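RabGDI protein (Plasmodium falciparum 3D7, PDB 3P1W) probably binds prenylated Rab GTPases in their GDP-bound form, slowing nucleotide release and assisting Rab recycling between membranes during vesicle transport. Local coordinates at residues A[144-147]-A[148-151]; A[293-296]-A[297-301]; A[448-451]-A[452-456]. All blocks are in the same frame, centred on the assembly; numbering follows the deposited sequence.

Interaction 1: residues A[144-147]-A[148-151]; sequences PATD and MEAL
Glu149 lays its extended side chain obliquely across that of Thr146, with CG 3.2 Å from Thr146 OG1, and carries its carboxylate back over the chain that leads into the helix. Glu149 OE1 there accepts from Ala145 N at 2.8 Å, the N-H pointing well at it (160°). Thr146 is the N-cap: its OG1, held between backbone N and carbonyl carbon at chi1 69°, takes the amide of the first turn, Glu149 N to OG1 being 3.0 Å. The glutamate thus gives its N-H to the threonine while its carboxylate holds the residue before the cap. That differs from a classical capping box, in which the carboxylate would bind the N-H of the cap residue itself. The helical pattern follows at once, with Ala150 N on Thr146 O at 3.0 Å and Leu151 N on Asp147 O at 3.2 Å. Asp147 and Met148 run side by side, and Asp147 OD1 makes a weak, bent bond to Met148 N. A carboxylate at this end of a helix would be expected to suit the helix dipole. In the fold, residues 144-146 lead from strand 138-142 into the short helix 147-151. Helix 158-173 is met by Asp147, Ala150 and Leu151 and supplies Tyr168, whose OH bonds Pro144 O, while Ala145 packs on Tyr236 and Ile240 of helix 226-243.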
ATOM      1  N   PRO A 144       1.763 -18.137  -8.491  1.00 28.90           N
ATOM      2  CA  PRO A 144       1.375 -19.394  -7.849  1.00 30.86           C
ATOM      3  C   PRO A 144       1.570 -19.318  -6.357  1.00 31.95           C
ATOM      4  O   PRO A 144       2.573 -18.772  -5.881  1.00 31.51           O
ATOM      5  CB  PRO A 144       2.306 -20.424  -8.484  1.00 31.98           C
ATOM      6  CG  PRO A 144       3.467 -19.664  -8.964  1.00 30.71           C
ATOM      7  CD  PRO A 144       3.040 -18.250  -9.219  1.00 28.52           C
ATOM      8  N   ALA A 145       0.582 -19.810  -5.617  1.00 33.44           N
ATOM      9  CA  ALA A 145       0.611 -19.718  -4.166  1.00 34.67           C
ATOM     10  C   ALA A 145       0.391 -21.046  -3.456  1.00 36.63           C
ATOM     11  O   ALA A 145       0.381 -21.072  -2.244  1.00 37.39           O
ATOM     12  CB  ALA A 145      -0.404 -18.685  -3.687  1.00 34.36           C
ATOM     13  N   THR A 146       0.220 -22.135  -4.201  1.00 37.90           N
ATOM     14  CA  THR A 146       0.190 -23.460  -3.594  1.00 39.87           C
ATOM     15  C   THR A 146       1.123 -24.377  -4.359  1.00 40.80           C
ATOM     16  O   THR A 146       1.527 -24.079  -5.496  1.00 38.31           O
ATOM     17  CB  THR A 146      -1.210 -24.075  -3.642  1.00 41.15           C
ATOM     18  OG1 THR A 146      -1.537 -24.373  -5.002  1.00 41.56           O
ATOM     19  CG2 THR A 146      -2.249 -23.132  -3.047  1.00 42.14           C
ATOM     20  N   ASP A 147       1.449 -25.503  -3.731  1.00 42.69           N
ATOM     21  CA  ASP A 147       2.308 -26.497  -4.349  1.00 45.07           C
ATOM     22  C   ASP A 147       1.746 -26.916  -5.711  1.00 45.57           C
ATOM     23  O   ASP A 147       2.487 -27.024  -6.687  1.00 45.39           O
ATOM     24  CB  ASP A 147       2.544 -27.717  -3.410  1.00 47.27           C
ATOM     25  CG  ASP A 147       1.252 -28.369  -2.908  1.00 49.59           C
ATOM     26  OD1 ASP A 147       0.165 -27.756  -2.992  1.00 51.17           O
ATOM     27  OD2 ASP A 147       1.330 -29.517  -2.409  1.00 52.33           O
ATOM     28  N   MET A 148       0.431 -27.102  -5.773  1.00 46.92           N
ATOM     29  CA  MET A 148      -0.230 -27.533  -6.997  1.00 48.42           C
ATOM     30  C   MET A 148      -0.200 -26.439  -8.074  1.00 46.54           C
ATOM     31  O   MET A 148      -0.061 -26.740  -9.255  1.00 46.10           O
ATOM     32  CB  MET A 148      -1.673 -27.972  -6.703  1.00 50.09           C
ATOM     33  CG  MET A 148      -1.797 -29.175  -5.735  1.00 54.52           C
ATOM     34  SD  MET A 148      -1.348 -30.739  -6.488  1.00 62.66           S
ATOM     35  CE  MET A 148       0.440 -30.812  -6.252  1.00 60.92           C
ATOM     36  N   GLU A 149      -0.296 -25.177  -7.661  1.00 45.30           N
ATOM     37  CA  GLU A 149      -0.217 -24.055  -8.604  1.00 43.83           C
ATOM     38  C   GLU A 149       1.184 -23.944  -9.194  1.00 42.80           C
ATOM     39  O   GLU A 149       1.326 -23.709 -10.388  1.00 42.43           O
ATOM     40  CB  GLU A 149      -0.678 -22.755  -7.945  1.00 43.25           C
ATOM     41  CG  GLU A 149      -2.193 -22.732  -7.710  1.00 44.99           C
ATOM     42  CD  GLU A 149      -2.709 -21.499  -7.008  1.00 47.03           C
ATOM     43  OE1 GLU A 149      -1.919 -20.624  -6.566  1.00 46.61           O
ATOM     44  OE2 GLU A 149      -3.950 -21.404  -6.893  1.00 50.32           O
ATOM     45  N   ALA A 150       2.208 -24.179  -8.377  1.00 42.68           N
ATOM     46  CA  ALA A 150       3.596 -24.165  -8.832  1.00 43.02           C
ATOM     47  C   ALA A 150       3.895 -25.224  -9.901  1.00 45.03           C
ATOM     48  O   ALA A 150       4.587 -24.945 -10.893  1.00 44.47           O
ATOM     49  CB  ALA A 150       4.532 -24.352  -7.647  1.00 43.79           C
ATOM     50  N   LEU A 151       3.364 -26.431  -9.703  1.00 46.79           N
ATOM     51  CA  LEU A 151       3.660 -27.566 -10.597  1.00 48.89           C
ATOM     52  C   LEU A 151       3.126 -27.322 -12.017  1.00 49.00           C
ATOM     53  O   LEU A 151       3.585 -27.946 -12.975  1.00 51.00           O
ATOM     54  CB  LEU A 151       3.069 -28.862 -10.016  1.00 50.50           C
ATOM     55  CG  LEU A 151       3.624 -30.176 -10.561  1.00 52.45           C
ATOM     56  CD1 LEU A 151       5.136 -30.184 -10.447  1.00 52.57           C
ATOM     57  CD2 LEU A 151       3.002 -31.375  -9.828  1.00 54.77           C
TER

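Interaction 2: residues A[293-296]-A[297-301]; sequences IKSS and DGEIA
Residues 293-301 form a tight antiparallel hairpin, its two halves running 171° apart, built on a type I turn from Ser295 to Gly298 whose last residue, Gly298, has positive phi (66°), the 3:5 pattern of a type I turn with a G1 bulge. Ile293 and Ala301 are a hydrogen-bonded pair, Ile293 N to Ala301 O measuring 2.9 Å and Ala301 N to Ile293 O 3.1 Å. At the mouth of the turn, Ser295 N donates to Glu299 O at 3.0 Å. Between these bonds lies the non-hydrogen-bonded pair Lys294 and Ile300, whose side chains cross with Lys294 CG 3.9 Å from Ile300 CG1; the lysine then bends at chi3 and carries its ammonium off from the isoleucine. Ile293 and Ala301 occupy the other face of the sheet and rest on Ile24 of strand 20-26, so the buried face is apolar while Lys294 and Ile300 lie on an exposed one. The turn itself is organised by Ser295 OG: chi1 of 79° turns the hydroxyl in over the turn, toward the amides of Asp297 and Glu299. It accepts from Asp297 N at 3.1 Å, making an ST turn, and from Glu299 N, also at 3.1 Å. Its own proton goes to Glu299 OE2, 2.6 Å from Ser295 OG, on the anti lone pair of that oxygen. Glu299 OE1 forms a salt bridge with Lys277. One hydroxyl therefore serves as donor once and acceptor twice, tying both ends of the turn together, and the divided carboxylate, with a hydroxyl on one oxygen and an ammonium on the other, is consistent with an ionised Glu299 that ties the hairpin end to Lys277, just before strand 279-284.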
ATOM      1  N   ILE A 293      -1.074  24.249  18.955  1.00 38.72           N
ATOM      2  CA  ILE A 293      -1.288  24.675  17.548  1.00 38.48           C
ATOM      3  C   ILE A 293      -2.302  25.823  17.465  1.00 39.76           C
ATOM      4  O   ILE A 293      -3.199  25.936  18.317  1.00 40.36           O
ATOM      5  CB  ILE A 293      -1.772  23.518  16.648  1.00 37.70           C
ATOM      6  CG1 ILE A 293      -3.073  22.922  17.177  1.00 39.58           C
ATOM      7  CG2 ILE A 293      -0.689  22.402  16.508  1.00 37.16           C
ATOM      8  CD1 ILE A 293      -4.129  22.802  16.130  1.00 41.28           C
ATOM      9  N   LYS A 294      -2.149  26.677  16.458  1.00 39.79           N
ATOM     10  CA  LYS A 294      -3.024  27.837  16.258  1.00 41.85           C
ATOM     11  C   LYS A 294      -3.571  27.819  14.848  1.00 41.53           C
ATOM     12  O   LYS A 294      -2.902  27.329  13.933  1.00 40.44           O
ATOM     13  CB  LYS A 294      -2.265  29.153  16.434  1.00 42.83           C
ATOM     14  CG  LYS A 294      -1.731  29.438  17.815  1.00 45.54           C
ATOM     15  CD  LYS A 294      -0.921  30.743  17.840  1.00 48.94           C
ATOM     16  CE  LYS A 294      -1.783  31.973  17.496  1.00 50.40           C
ATOM     17  NZ  LYS A 294      -1.181  33.256  17.988  1.00 52.39           N
ATOM     18  N   SER A 295      -4.751  28.412  14.658  1.00 43.15           N
ATOM     19  CA  SER A 295      -5.378  28.467  13.331  1.00 43.16           C
ATOM     20  C   SER A 295      -5.458  29.908  12.810  1.00 44.83           C
ATOM     21  O   SER A 295      -5.110  30.843  13.512  1.00 46.16           O
ATOM     22  CB  SER A 295      -6.777  27.851  13.376  1.00 43.31           C
ATOM     23  OG  SER A 295      -7.721  28.754  13.924  1.00 43.36           O
ATOM     24  N   SER A 296      -5.909  30.071  11.563  1.00 45.63           N
ATOM     25  CA  SER A 296      -6.118  31.402  10.968  1.00 47.18           C
ATOM     26  C   SER A 296      -7.383  32.068  11.502  1.00 48.45           C
ATOM     27  O   SER A 296      -7.569  33.275  11.347  1.00 49.81           O
ATOM     28  CB  SER A 296      -6.190  31.300   9.432  1.00 46.35           C
ATOM     29  OG  SER A 296      -6.956  30.175   9.023  1.00 48.62           O
ATOM     30  N   ASP A 297      -8.244  31.269  12.130  1.00 48.43           N
ATOM     31  CA  ASP A 297      -9.497  31.738  12.705  1.00 49.49           C
ATOM     32  C   ASP A 297      -9.369  31.954  14.216  1.00 49.58           C
ATOM     33  O   ASP A 297     -10.376  31.966  14.943  1.00 51.36           O
ATOM     34  CB  ASP A 297     -10.615  30.734  12.385  1.00 49.82           C
ATOM     35  CG  ASP A 297     -10.884  30.627  10.898  1.00 50.97           C
ATOM     36  OD1 ASP A 297     -10.947  31.682  10.231  1.00 55.79           O
ATOM     37  OD2 ASP A 297     -11.028  29.502  10.387  1.00 53.42           O
ATOM     38  N   GLY A 298      -8.139  32.153  14.687  1.00 47.75           N
ATOM     39  CA  GLY A 298      -7.894  32.514  16.086  1.00 47.36           C
ATOM     40  C   GLY A 298      -8.267  31.429  17.081  1.00 46.11           C
ATOM     41  O   GLY A 298      -8.705  31.730  18.200  1.00 47.20           O
ATOM     42  N   GLU A 299      -8.134  30.165  16.664  1.00 42.91           N
ATOM     43  CA  GLU A 299      -8.341  29.035  17.561  1.00 41.78           C
ATOM     44  C   GLU A 299      -6.987  28.584  18.077  1.00 40.23           C
ATOM     45  O   GLU A 299      -6.007  28.607  17.341  1.00 39.21           O
ATOM     46  CB  GLU A 299      -9.035  27.880  16.845  1.00 40.62           C
ATOM     47  CG  GLU A 299     -10.391  28.247  16.250  1.00 41.44           C
ATOM     48  CD  GLU A 299     -10.747  27.408  15.036  1.00 42.10           C
ATOM     49  OE1 GLU A 299     -11.818  26.769  15.071  1.00 43.29           O
ATOM     50  OE2 GLU A 299      -9.958  27.390  14.054  1.00 37.76           O
ATOM     51  N   ILE A 300      -6.925  28.189  19.342  1.00 39.87           N
ATOM     52  CA  ILE A 300      -5.702  27.605  19.897  1.00 38.79           C
ATOM     53  C   ILE A 300      -6.032  26.373  20.750  1.00 39.35           C
ATOM     54  O   ILE A 300      -7.061  26.333  21.452  1.00 39.95           O
ATOM     55  CB  ILE A 300      -4.919  28.637  20.746  1.00 40.56           C
ATOM     56  CG1 ILE A 300      -3.511  28.109  21.081  1.00 40.55           C
ATOM     57  CG2 ILE A 300      -5.700  28.977  22.012  1.00 40.33           C
ATOM     58  CD1 ILE A 300      -2.618  29.107  21.826  1.00 43.00           C
ATOM     59  N   ALA A 301      -5.153  25.376  20.696  1.00 37.55           N
ATOM     60  CA  ALA A 301      -5.228  24.228  21.594  1.00 38.16           C
ATOM     61  C   ALA A 301      -3.818  23.807  21.967  1.00 37.93           C
ATOM     62  O   ALA A 301      -2.873  23.989  21.184  1.00 37.11           O
ATOM     63  CB  ALA A 301      -5.976  23.065  20.939  1.00 37.38           C
TER

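Interaction 3: residues A[448-451]-A[452-456]; sequences QIWE and NLWGQ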
ATOM      1  N   GLN A 448       5.955   2.182  13.264  1.00 29.33           N
ATOM      2  CA  GLN A 448       7.186   2.809  13.757  1.00 30.58           C
ATOM      3  C   GLN A 448       6.828   4.089  14.530  1.00 30.52           C
ATOM      4  O   GLN A 448       7.340   4.325  15.629  1.00 31.60           O
ATOM      5  CB  GLN A 448       8.148   3.113  12.596  1.00 30.98           C
ATOM      6  CG  GLN A 448       9.596   3.461  12.994  1.00 35.58           C
ATOM      7  CD  GLN A 448      10.470   3.895  11.806  1.00 39.64           C
ATOM      8  OE1 GLN A 448      10.345   5.009  11.291  1.00 42.34           O
ATOM      9  NE2 GLN A 448      11.358   3.013  11.378  1.00 43.07           N
ATOM     10  N   ILE A 449       5.943   4.911  13.979  1.00 29.18           N
ATOM     11  CA  ILE A 449       5.487   6.105  14.701  1.00 29.86           C
ATOM     12  C   ILE A 449       4.876   5.706  16.059  1.00 31.25           C
ATOM     13  O   ILE A 449       5.286   6.248  17.099  1.00 32.17           O
ATOM     14  CB  ILE A 449       4.499   6.931  13.872  1.00 28.62           C
ATOM     15  CG1 ILE A 449       5.246   7.574  12.690  1.00 28.98           C
ATOM     16  CG2 ILE A 449       3.796   7.968  14.767  1.00 29.17           C
ATOM     17  CD1 ILE A 449       4.334   8.241  11.659  1.00 27.68           C
ATOM     18  N   TRP A 450       3.954   4.737  16.060  1.00 31.77           N
ATOM     19  CA  TRP A 450       3.346   4.252  17.314  1.00 33.76           C
ATOM     20  C   TRP A 450       4.379   3.802  18.370  1.00 35.70           C
ATOM     21  O   TRP A 450       4.318   4.229  19.538  1.00 35.75           O
ATOM     22  CB  TRP A 450       2.347   3.113  17.060  1.00 34.05           C
ATOM     23  CG  TRP A 450       1.676   2.665  18.327  1.00 36.06           C
ATOM     24  CD1 TRP A 450       2.083   1.662  19.179  1.00 38.81           C
ATOM     25  CD2 TRP A 450       0.508   3.234  18.913  1.00 36.30           C
ATOM     26  NE1 TRP A 450       1.225   1.571  20.256  1.00 37.99           N
ATOM     27  CE2 TRP A 450       0.251   2.527  20.116  1.00 38.89           C
ATOM     28  CE3 TRP A 450      -0.358   4.266  18.538  1.00 35.92           C
ATOM     29  CZ2 TRP A 450      -0.828   2.826  20.929  1.00 39.45           C
ATOM     30  CZ3 TRP A 450      -1.440   4.561  19.364  1.00 38.24           C
ATOM     31  CH2 TRP A 450      -1.662   3.846  20.540  1.00 37.83           C
ATOM     32  N   GLU A 451       5.322   2.961  17.956  1.00 36.40           N
ATOM     33  CA  GLU A 451       6.391   2.486  18.842  1.00 38.77           C
ATOM     34  C   GLU A 451       7.113   3.636  19.558  1.00 40.00           C
ATOM     35  O   GLU A 451       7.444   3.535  20.752  1.00 41.23           O
ATOM     36  CB  GLU A 451       7.425   1.658  18.069  1.00 38.73           C
ATOM     37  CG  GLU A 451       8.650   1.205  18.899  1.00 43.02           C
ATOM     38  CD  GLU A 451       9.605   0.247  18.151  1.00 45.99           C
ATOM     39  OE1 GLU A 451       9.560   0.170  16.913  1.00 49.22           O
ATOM     40  OE2 GLU A 451      10.416  -0.426  18.821  1.00 52.05           O
ATOM     41  N   ASN A 452       7.380   4.702  18.812  1.00 39.42           N
ATOM     42  CA  ASN A 452       8.188   5.823  19.300  1.00 40.75           C
ATOM     43  C   ASN A 452       7.408   6.896  20.033  1.00 41.78           C
ATOM     44  O   ASN A 452       8.000   7.701  20.754  1.00 41.17           O
ATOM     45  CB  ASN A 452       8.978   6.424  18.140  1.00 40.05           C
ATOM     46  CG  ASN A 452      10.110   5.522  17.702  1.00 39.84           C
ATOM     47  OD1 ASN A 452      11.067   5.338  18.440  1.00 41.82           O
ATOM     48  ND2 ASN A 452      10.006   4.956  16.515  1.00 39.21           N
ATOM     49  N   LEU A 453       6.089   6.904  19.857  1.00 42.33           N
ATOM     50  CA  LEU A 453       5.216   7.756  20.644  1.00 44.35           C
ATOM     51  C   LEU A 453       5.207   7.286  22.083  1.00 47.55           C
ATOM     52  O   LEU A 453       5.335   8.089  22.991  1.00 47.96           O
ATOM     53  CB  LEU A 453       3.764   7.707  20.150  1.00 43.77           C
ATOM     54  CG  LEU A 453       3.311   8.384  18.858  1.00 42.47           C
ATOM     55  CD1 LEU A 453       1.854   7.994  18.594  1.00 42.01           C
ATOM     56  CD2 LEU A 453       3.437   9.886  18.927  1.00 40.63           C
ATOM     57  N   TRP A 454       5.059   5.983  22.296  0.50 48.81           N
ATOM     58  CA  TRP A 454       4.913   5.449  23.652  0.50 51.49           C
ATOM     59  C   TRP A 454       6.018   4.482  24.070  0.50 53.00           C
ATOM     60  O   TRP A 454       5.972   3.937  25.174  0.50 54.65           O
ATOM     61  CB  TRP A 454       3.545   4.786  23.788  0.50 51.92           C
ATOM     62  CG  TRP A 454       2.451   5.638  23.223  0.50 50.54           C
ATOM     63  CD1 TRP A 454       1.668   5.360  22.135  0.50 49.33           C
ATOM     64  CD2 TRP A 454       2.037   6.927  23.699  0.50 49.71           C
ATOM     65  NE1 TRP A 454       0.785   6.393  21.916  0.50 48.75           N
ATOM     66  CE2 TRP A 454       0.991   7.366  22.863  0.50 48.70           C
ATOM     67  CE3 TRP A 454       2.445   7.748  24.757  0.50 50.05           C
ATOM     68  CZ2 TRP A 454       0.346   8.587  23.053  0.50 47.73           C
ATOM     69  CZ3 TRP A 454       1.806   8.960  24.940  0.50 49.55           C
ATOM     70  CH2 TRP A 454       0.770   9.368  24.096  0.50 48.75           C
ATOM     71  N   GLY A 455       7.003   4.264  23.203  1.00 52.89           N
ATOM     72  CA  GLY A 455       8.173   3.447  23.565  1.00 54.72           C
ATOM     73  C   GLY A 455       7.916   1.948  23.554  1.00 56.41           C
ATOM     74  O   GLY A 455       8.784   1.163  23.941  1.00 58.07           O
ATOM     75  N   GLN A 456       6.740   1.540  23.090  1.00 56.87           N
ATOM     76  CA  GLN A 456       6.337   0.138  23.105  1.00 58.49           C
ATOM     77  C   GLN A 456       5.697  -0.230  21.773  1.00 56.95           C
ATOM     78  O   GLN A 456       4.828   0.494  21.279  1.00 55.69           O
ATOM     79  CB  GLN A 456       5.322  -0.088  24.221  1.00 60.80           C
ATOM     80  CG  GLN A 456       4.004   0.646  23.963  1.00 62.20           C
ATOM     81  CD  GLN A 456       3.097   0.712  25.161  1.00 66.43           C
ATOM     82  OE1 GLN A 456       3.525   1.011  26.284  1.00 70.25           O
ATOM     83  NE2 GLN A 456       1.805   0.458  24.924  1.00 67.96           N
TER
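Gln448 O is gripped by two donors of one residue: Asn452 ND2 at 2.9 Å and Asn452 N at 3.2 Å, which reach it from opposite faces of its carbonyl plane. The backbone donor is the regular helical one. The side-chain amide stands well above the plane, 41° out of it, because Asn452 CG lies beside its own backbone N (chi1 -72°) and the amide folds back along the preceding turn. One residue further along, Leu453 N meets Ile449 O at 2.9 Å, and the two side chains lie alongside each other, pointing the same way, with Ile449 CG2 4.1 Å from Leu453 CG. The helix loses regularity toward its end, where Trp454 N makes only a weak bond to Trp450 O at 3.4 Å. Gly455 leaves the helix with phi of 77°. Trp454 has two positions, and what is said of its ring holds for one of them and is less certain for that reason. In it the edge of Trp454 faces the six-membered ring of Trp450 in a T-shaped pair, with planes at 69°, and Trp454 CD1 sits 3.8 Å from Trp450 CZ2. Leu38 and Leu39 of helix 30-41 also contact Trp450, whereas Leu453 turns to Phe428 and Ile307. Lys44 makes a cation-pi contact with Trp454. In chemical terms, Asn452 ND2 adds a second, rather bent bond to a carbonyl that its own backbone already uses, while between the two tryptophans the contact is ring on ring, with Trp454 NE1 buried and without a hydrogen-bond partner.

Overall arrangement
All three are local contacts within continuous chain, and none touches another. Interaction 1 starts a short helix packed among other helices, and interaction 3 ends a long one; interaction 2 closes a hairpin at the periphery, its centre about 33 Å from the centre of the chain. Interactions 1 and 2 lie on opposite sides of that centre, whereas 2 and 3 approach to about 13 Å between nearest atoms: interaction 2 is part of the sheet of strands 20-26 and 305-308, and the helix of interaction 3 packs against that sheet through Leu453. A hydroxyl and a glutamate organise interactions 1 and 2; interaction 3 relies more on aromatic and aliphatic burial. Exposed residues are most numerous in interaction 2.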